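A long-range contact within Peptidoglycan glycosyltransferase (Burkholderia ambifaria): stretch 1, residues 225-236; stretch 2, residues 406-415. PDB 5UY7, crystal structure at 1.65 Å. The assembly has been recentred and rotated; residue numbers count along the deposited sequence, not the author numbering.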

ATOM      1  N   ALA A 225     -10.096   5.607  -6.467  1.00 17.12           N
ATOM      2  CA  ALA A 225      -9.591   4.282  -6.812  1.00 15.85           C
ATOM      3  C   ALA A 225      -8.696   4.383  -8.031  1.00 16.93           C
ATOM      4  O   ALA A 225      -8.993   5.136  -8.961  1.00 17.46           O
ATOM      5  CB  ALA A 225     -10.737   3.310  -7.103  1.00 16.20           C
ATOM      6  N   MET A 226      -7.606   3.614  -8.045  1.00 14.60           N
ATOM      7  CA  MET A 226      -6.839   3.541  -9.274  1.00 16.27           C
ATOM      8  C   MET A 226      -6.293   2.135  -9.441  1.00 17.50           C
ATOM      9  O   MET A 226      -6.114   1.391  -8.471  1.00 17.12           O
ATOM     10  CB  MET A 226      -5.716   4.596  -9.351  1.00 22.17           C
ATOM     11  CG  MET A 226      -4.579   4.478  -8.378  1.00 25.59           C
ATOM     12  SD  MET A 226      -3.415   5.863  -8.587  1.00 21.43           S
ATOM     13  CE  MET A 226      -2.420   5.346  -9.972  1.00 25.11           C
ATOM     14  N   VAL A 227      -6.081   1.772 -10.697  1.00 14.74           N
ATOM     15  CA  VAL A 227      -5.591   0.455 -11.080  1.00 14.04           C
ATOM     16  C   VAL A 227      -4.393   0.668 -11.988  1.00 16.56           C
ATOM     17  O   VAL A 227      -4.470   1.446 -12.947  1.00 17.17           O
ATOM     18  CB  VAL A 227      -6.678  -0.369 -11.794  1.00 14.96           C
ATOM     19  CG1 VAL A 227      -6.147  -1.768 -12.146  1.00 14.35           C
ATOM     20  CG2 VAL A 227      -7.924  -0.492 -10.927  1.00 16.00           C
ATOM     21  N   VAL A 228      -3.277   0.012 -11.669  1.00 13.14           N
ATOM     22  CA  VAL A 228      -2.033   0.165 -12.414  1.00 13.48           C
ATOM     23  C   VAL A 228      -1.631  -1.190 -12.983  1.00 16.10           C
ATOM     24  O   VAL A 228      -1.630  -2.197 -12.265  1.00 16.15           O
ATOM     25  CB  VAL A 228      -0.905   0.716 -11.522  1.00 14.58           C
ATOM     26  CG1 VAL A 228       0.378   0.864 -12.341  1.00 17.65           C
ATOM     27  CG2 VAL A 228      -1.307   2.063 -10.908  1.00 16.32           C
ATOM     28  N   ASP A 229      -1.257  -1.207 -14.259  1.00 14.31           N
ATOM     29  CA  ASP A 229      -0.668  -2.400 -14.862  1.00 15.05           C
ATOM     30  C   ASP A 229       0.770  -2.574 -14.373  1.00 17.24           C
ATOM     31  O   ASP A 229       1.622  -1.711 -14.606  1.00 19.76           O
ATOM     32  CB  ASP A 229      -0.715  -2.283 -16.387  1.00 16.18           C
ATOM     33  CG  ASP A 229      -0.109  -3.487 -17.087  1.00 24.91           C
ATOM     34  OD1 ASP A 229      -0.617  -4.605 -16.903  1.00 27.04           O
ATOM     35  OD2 ASP A 229       0.871  -3.321 -17.836  1.00 31.35           O
ATOM     36  N   VAL A 230       1.042  -3.704 -13.711  1.00 16.49           N
ATOM     37  CA  VAL A 230       2.356  -3.938 -13.105  1.00 19.20           C
ATOM     38  C   VAL A 230       3.457  -3.978 -14.161  1.00 21.26           C
ATOM     39  O   VAL A 230       4.565  -3.470 -13.942  1.00 23.88           O
ATOM     40  CB  VAL A 230       2.319  -5.235 -12.271  1.00 17.19           C
ATOM     41  CG1 VAL A 230       3.711  -5.632 -11.808  1.00 22.19           C
ATOM     42  CG2 VAL A 230       1.403  -5.042 -11.079  1.00 19.86           C
ATOM     43  N   ARG A 231       3.180  -4.589 -15.314  1.00 18.66           N
ATOM     44  CA  ARG A 231       4.233  -4.829 -16.299  1.00 22.72           C
ATOM     45  C   ARG A 231       4.712  -3.536 -16.953  1.00 23.69           C
ATOM     46  O   ARG A 231       5.888  -3.432 -17.328  1.00 27.90           O
ATOM     47  CB  ARG A 231       3.742  -5.805 -17.372  1.00 28.02           C
ATOM     48  CG  ARG A 231       4.771  -6.095 -18.464  1.00 45.37           C
ATOM     49  CD  ARG A 231       4.286  -7.144 -19.459  1.00 58.92           C
ATOM     50  NE  ARG A 231       3.155  -6.669 -20.255  1.00 64.04           N
ATOM     51  CZ  ARG A 231       3.273  -5.955 -21.371  1.00 62.87           C
ATOM     52  NH1 ARG A 231       4.473  -5.622 -21.829  1.00 61.30           N
ATOM     53  NH2 ARG A 231       2.187  -5.571 -22.030  1.00 58.15           N
ATOM     54  N   THR A 232       3.829  -2.549 -17.102  1.00 20.25           N
ATOM     55  CA  THR A 232       4.129  -1.348 -17.871  1.00 22.47           C
ATOM     56  C   THR A 232       4.085  -0.065 -17.066  1.00 21.93           C
ATOM     57  O   THR A 232       4.599   0.951 -17.546  1.00 24.60           O
ATOM     58  CB  THR A 232       3.138  -1.184 -19.036  1.00 21.60           C
ATOM     59  OG1 THR A 232       1.811  -0.998 -18.510  1.00 19.63           O
ATOM     60  CG2 THR A 232       3.177  -2.404 -19.959  1.00 26.94           C
ATOM     61  N   GLY A 233       3.454  -0.063 -15.893  1.00 19.23           N
ATOM     62  CA  GLY A 233       3.176   1.167 -15.186  1.00 17.07           C
ATOM     63  C   GLY A 233       1.977   1.946 -15.696  1.00 18.23           C
ATOM     64  O   GLY A 233       1.657   2.995 -15.130  1.00 17.42           O
ATOM     65  N   GLU A 234       1.291   1.456 -16.725  1.00 17.77           N
ATOM     66  CA  GLU A 234       0.157   2.182 -17.273  1.00 17.78           C
ATOM     67  C   GLU A 234      -0.986   2.235 -16.267  1.00 19.36           C
ATOM     68  O   GLU A 234      -1.327   1.230 -15.636  1.00 19.13           O
ATOM     69  CB  GLU A 234      -0.323   1.517 -18.567  1.00 18.14           C
ATOM     70  CG  GLU A 234       0.588   1.746 -19.761  1.00 20.35           C
ATOM     71  CD  GLU A 234       0.192   0.920 -20.978  1.00 24.00           C
ATOM     72  OE1 GLU A 234      -0.930   0.373 -21.000  1.00 32.06           O
ATOM     73  OE2 GLU A 234       1.005   0.813 -21.911  1.00 27.88           O
ATOM     74  N   VAL A 235      -1.588   3.412 -16.127  1.00 16.93           N
ATOM     75  CA  VAL A 235      -2.795   3.561 -15.320  1.00 15.73           C
ATOM     76  C   VAL A 235      -3.975   3.044 -16.129  1.00 17.29           C
ATOM     77  O   VAL A 235      -4.286   3.579 -17.197  1.00 19.23           O
ATOM     78  CB  VAL A 235      -3.007   5.022 -14.905  1.00 16.72           C
ATOM     79  CG1 VAL A 235      -4.344   5.177 -14.169  1.00 18.67           C
ATOM     80  CG2 VAL A 235      -1.873   5.475 -14.014  1.00 19.49           C
ATOM     81  N   LEU A 236      -4.616   1.984 -15.638  1.00 14.14           N
ATOM     82  CA  LEU A 236      -5.764   1.405 -16.323  1.00 16.45           C
ATOM     83  C   LEU A 236      -7.077   2.024 -15.872  1.00 16.59           C
ATOM     84  O   LEU A 236      -8.057   2.007 -16.632  1.00 17.37           O
ATOM     85  CB  LEU A 236      -5.811  -0.109 -16.085  1.00 17.21           C
ATOM     86  CG  LEU A 236      -4.564  -0.877 -16.529  1.00 18.66           C
ATOM     87  CD1 LEU A 236      -4.727  -2.361 -16.198  1.00 21.46           C
ATOM     88  CD2 LEU A 236      -4.326  -0.694 -18.021  1.00 21.41           C
ATOM     89  N   MET A 406      10.359  -0.363  -9.075  1.00 18.86           N
ATOM     90  CA  MET A 406       9.213   0.534  -9.154  1.00 19.34           C
ATOM     91  C   MET A 406       9.078   1.091 -10.563  1.00 23.53           C
ATOM     92  O   MET A 406      10.035   1.625 -11.131  1.00 22.50           O
ATOM     93  CB  MET A 406       9.344   1.675  -8.154  1.00 19.22           C
ATOM     94  CG  MET A 406       8.050   2.474  -8.072  1.00 21.27           C
ATOM     95  SD  MET A 406       8.121   3.783  -6.861  1.00 25.79           S
ATOM     96  CE  MET A 406       9.248   4.913  -7.631  1.00 25.01           C
ATOM     97  N   MET A 407       7.883   1.001 -11.110  1.00 22.55           N
ATOM     98  CA  MET A 407       7.610   1.379 -12.483  1.00 25.35           C
ATOM     99  C   MET A 407       7.220   2.849 -12.572  1.00 18.27           C
ATOM    100  O   MET A 407       6.573   3.379 -11.666  1.00 22.27           O
ATOM    101  CB  MET A 407       6.479   0.520 -13.043  1.00 29.49           C
ATOM    102  CG  MET A 407       6.810  -0.959 -13.046  1.00 26.95           C
ATOM    103  SD  MET A 407       8.189  -1.274 -14.172  1.00 36.03           S
ATOM    104  CE  MET A 407       7.371  -1.152 -15.750  1.00 43.58           C
ATOM    105  N   PRO A 408       7.604   3.541 -13.643  1.00 21.13           N
ATOM    106  CA  PRO A 408       7.070   4.888 -13.865  1.00 23.73           C
ATOM    107  C   PRO A 408       5.587   4.752 -14.163  1.00 24.22           C
ATOM    108  O   PRO A 408       5.193   4.015 -15.070  1.00 27.64           O
ATOM    109  CB  PRO A 408       7.854   5.395 -15.084  1.00 25.97           C
ATOM    110  CG  PRO A 408       8.944   4.376 -15.322  1.00 36.45           C
ATOM    111  CD  PRO A 408       8.438   3.091 -14.768  1.00 31.86           C
ATOM    112  N   VAL A 409       4.767   5.422 -13.375  1.00 22.46           N
ATOM    113  CA  VAL A 409       3.322   5.320 -13.529  1.00 19.91           C
ATOM    114  C   VAL A 409       2.853   6.454 -14.428  1.00 23.70           C
ATOM    115  O   VAL A 409       3.108   7.629 -14.148  1.00 27.58           O
ATOM    116  CB  VAL A 409       2.620   5.336 -12.165  1.00 22.44           C
ATOM    117  CG1 VAL A 409       1.129   5.362 -12.350  1.00 26.43           C
ATOM    118  CG2 VAL A 409       3.016   4.091 -11.381  1.00 22.87           C
ATOM    119  N   THR A 410       2.179   6.089 -15.519  1.00 22.82           N
ATOM    120  CA  THR A 410       1.858   6.984 -16.619  1.00 25.02           C
ATOM    121  C   THR A 410       0.404   6.779 -17.012  1.00 23.83           C
ATOM    122  O   THR A 410      -0.122   5.669 -16.907  1.00 21.73           O
ATOM    123  CB  THR A 410       2.765   6.697 -17.832  1.00 28.69           C
ATOM    124  OG1 THR A 410       2.343   7.476 -18.948  1.00 28.58           O
ATOM    125  CG2 THR A 410       2.693   5.213 -18.218  1.00 27.97           C
ATOM    126  N   ILE A 411      -0.247   7.846 -17.476  1.00 21.46           N
ATOM    127  CA  ILE A 411      -1.598   7.710 -18.009  1.00 21.54           C
ATOM    128  C   ILE A 411      -1.593   7.567 -19.522  1.00 22.89           C
ATOM    129  O   ILE A 411      -2.654   7.594 -20.146  1.00 23.35           O
ATOM    130  CB  ILE A 411      -2.520   8.862 -17.575  1.00 28.46           C
ATOM    131  CG1 ILE A 411      -2.060  10.187 -18.193  1.00 30.93           C
ATOM    132  CG2 ILE A 411      -2.598   8.937 -16.058  1.00 32.47           C
ATOM    133  CD1 ILE A 411      -3.184  11.181 -18.370  1.00 38.56           C
ATOM    134  N   PHE A 412      -0.427   7.402 -20.132  1.00 23.81           N
ATOM    135  CA  PHE A 412      -0.344   7.216 -21.569  1.00 25.35           C
ATOM    136  C   PHE A 412       0.095   5.796 -21.895  1.00 25.55           C
ATOM    137  O   PHE A 412       0.879   5.188 -21.162  1.00 24.89           O
ATOM    138  CB  PHE A 412       0.625   8.219 -22.199  1.00 28.16           C
ATOM    139  CG  PHE A 412       0.186   9.639 -22.054  1.00 27.07           C
ATOM    140  CD1 PHE A 412      -0.651  10.215 -22.993  1.00 34.55           C
ATOM    141  CD2 PHE A 412       0.604  10.399 -20.973  1.00 28.90           C
ATOM    142  CE1 PHE A 412      -1.062  11.529 -22.859  1.00 41.93           C
ATOM    143  CE2 PHE A 412       0.195  11.711 -20.833  1.00 33.42           C
ATOM    144  CZ  PHE A 412      -0.639  12.276 -21.774  1.00 36.23           C
ATOM    145  N   LYS A 413      -0.430   5.278 -23.006  1.00 28.10           N
ATOM    146  CA  LYS A 413      -0.018   3.966 -23.483  1.00 32.16           C
ATOM    147  C   LYS A 413       1.483   3.955 -23.735  1.00 37.24           C
ATOM    148  O   LYS A 413       2.050   4.921 -24.253  1.00 33.92           O
ATOM    149  CB  LYS A 413      -0.776   3.601 -24.763  1.00 33.15           C
ATOM    150  N   THR A 414       2.132   2.866 -23.341  1.00 31.44           N
ATOM    151  CA  THR A 414       3.563   2.710 -23.544  1.00 33.69           C
ATOM    152  C   THR A 414       3.840   2.027 -24.878  1.00 41.87           C
ATOM    153  O   THR A 414       3.007   1.287 -25.407  1.00 42.57           O
ATOM    154  CB  THR A 414       4.188   1.896 -22.410  1.00 36.34           C
ATOM    155  OG1 THR A 414       3.550   0.617 -22.337  1.00 33.81           O
ATOM    156  CG2 THR A 414       4.029   2.617 -21.078  1.00 32.39           C
ATOM    157  N   ASP A 415       5.030   2.287 -25.418  1.00 39.59           N
ATOM    158  CA  ASP A 415       5.477   1.675 -26.665  1.00 44.75           C
ATOM    159  C   ASP A 415       5.999   0.271 -26.382  1.00 51.82           C
ATOM    160  O   ASP A 415       7.022   0.119 -25.702  1.00 45.31           O
ATOM    161  CB  ASP A 415       6.558   2.537 -27.320  1.00 47.87           C
ATOM    162  CG  ASP A 415       7.055   1.967 -28.644  1.00 59.94           C
ATOM    163  OD1 ASP A 415       6.581   0.893 -29.073  1.00 62.67           O
ATOM    164  OD2 ASP A 415       7.931   2.608 -29.262  1.00 62.95           O
TER
HETATM  165  O   HOH W   1       5.552   3.433 -17.546  1.00 41.41           O

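The tightest point of this contact is a carboxylate clamp: OE2 of Glu 234 accepts two hydrogen bonds from one residue, Thr 414, from its hydroxyl (OG1 to Glu 234 OE2, 2.6 Å) and from its amide (N to Glu 234 OE2, 2.7 Å, nearly straight at 169°). The CA-to-CB bond of Glu 234 points away from the second stretch, yet the extended side chain (chi1 m, chi2 t) brings its end back to it. Thr 414 suits the site because its CB points toward the first stretch and its p rotamer lets OG1 reach the same oxygen as its own amide.

Beside the clamp lies a single beta bridge between Glu 234 and Thr 410, whose CA atoms are 5.1 Å apart. Thr 410 N donates to Gly 233 O (3.2 Å) and Thr 410 O accepts from Val 235 N (2.8 Å), so one residue uses both of its backbone polar groups on the residues flanking Glu 234. Gly 233 O also receives a CA-H...O contact from Val 409 CA (3.3 Å). The hydroxyl of Thr 410 serves its own stretch instead, accepting from Phe 412 N at 3.0 Å from OG1.

Gly 233 is required twice over. With phi/psi of 79/0, a CB would jam against the carbonyl oxygen of Thr 232, and it would also lie 2.1 Å from Pro 408 O, a clash. Without it, Gly 233 CA approaches Pro 408 O to 3.5 Å in a CA-H...O contact. Nearby, water 1 donates to both Thr 232 O (2.7 Å) and Pro 408 O (2.6 Å), joining two carbonyls that cannot bond to each other.

The turn leading into the bridge is braced from within: Thr 232 OG1 donates to Asp 229 OD2 (2.6 Å) and accepts from Glu 234 N (3.1 Å), while Gly 233 N donates to Asp 229 O (2.8 Å). Met 407, folded by three m torsions, packs against this turn, its CE 3.1 Å from Arg 231 O and its CG 3.5 Å from Val 230 O; the flexible thioether chain follows the backbone closely.

Val 409 supplies the apolar side of the contact. Its CG1 meets Val 235 CG2 at 3.4 Å and Met 226 CE at 4.3 Å, and its CG2 lies 4.3 Å from Val 228 CG1. Val 235 CG2 also touches Ile 411 CG2 at 4.1 Å. These five side chains are buried, and compact branched residues predominate among them. In all, 536 Å² is buried between the stretches.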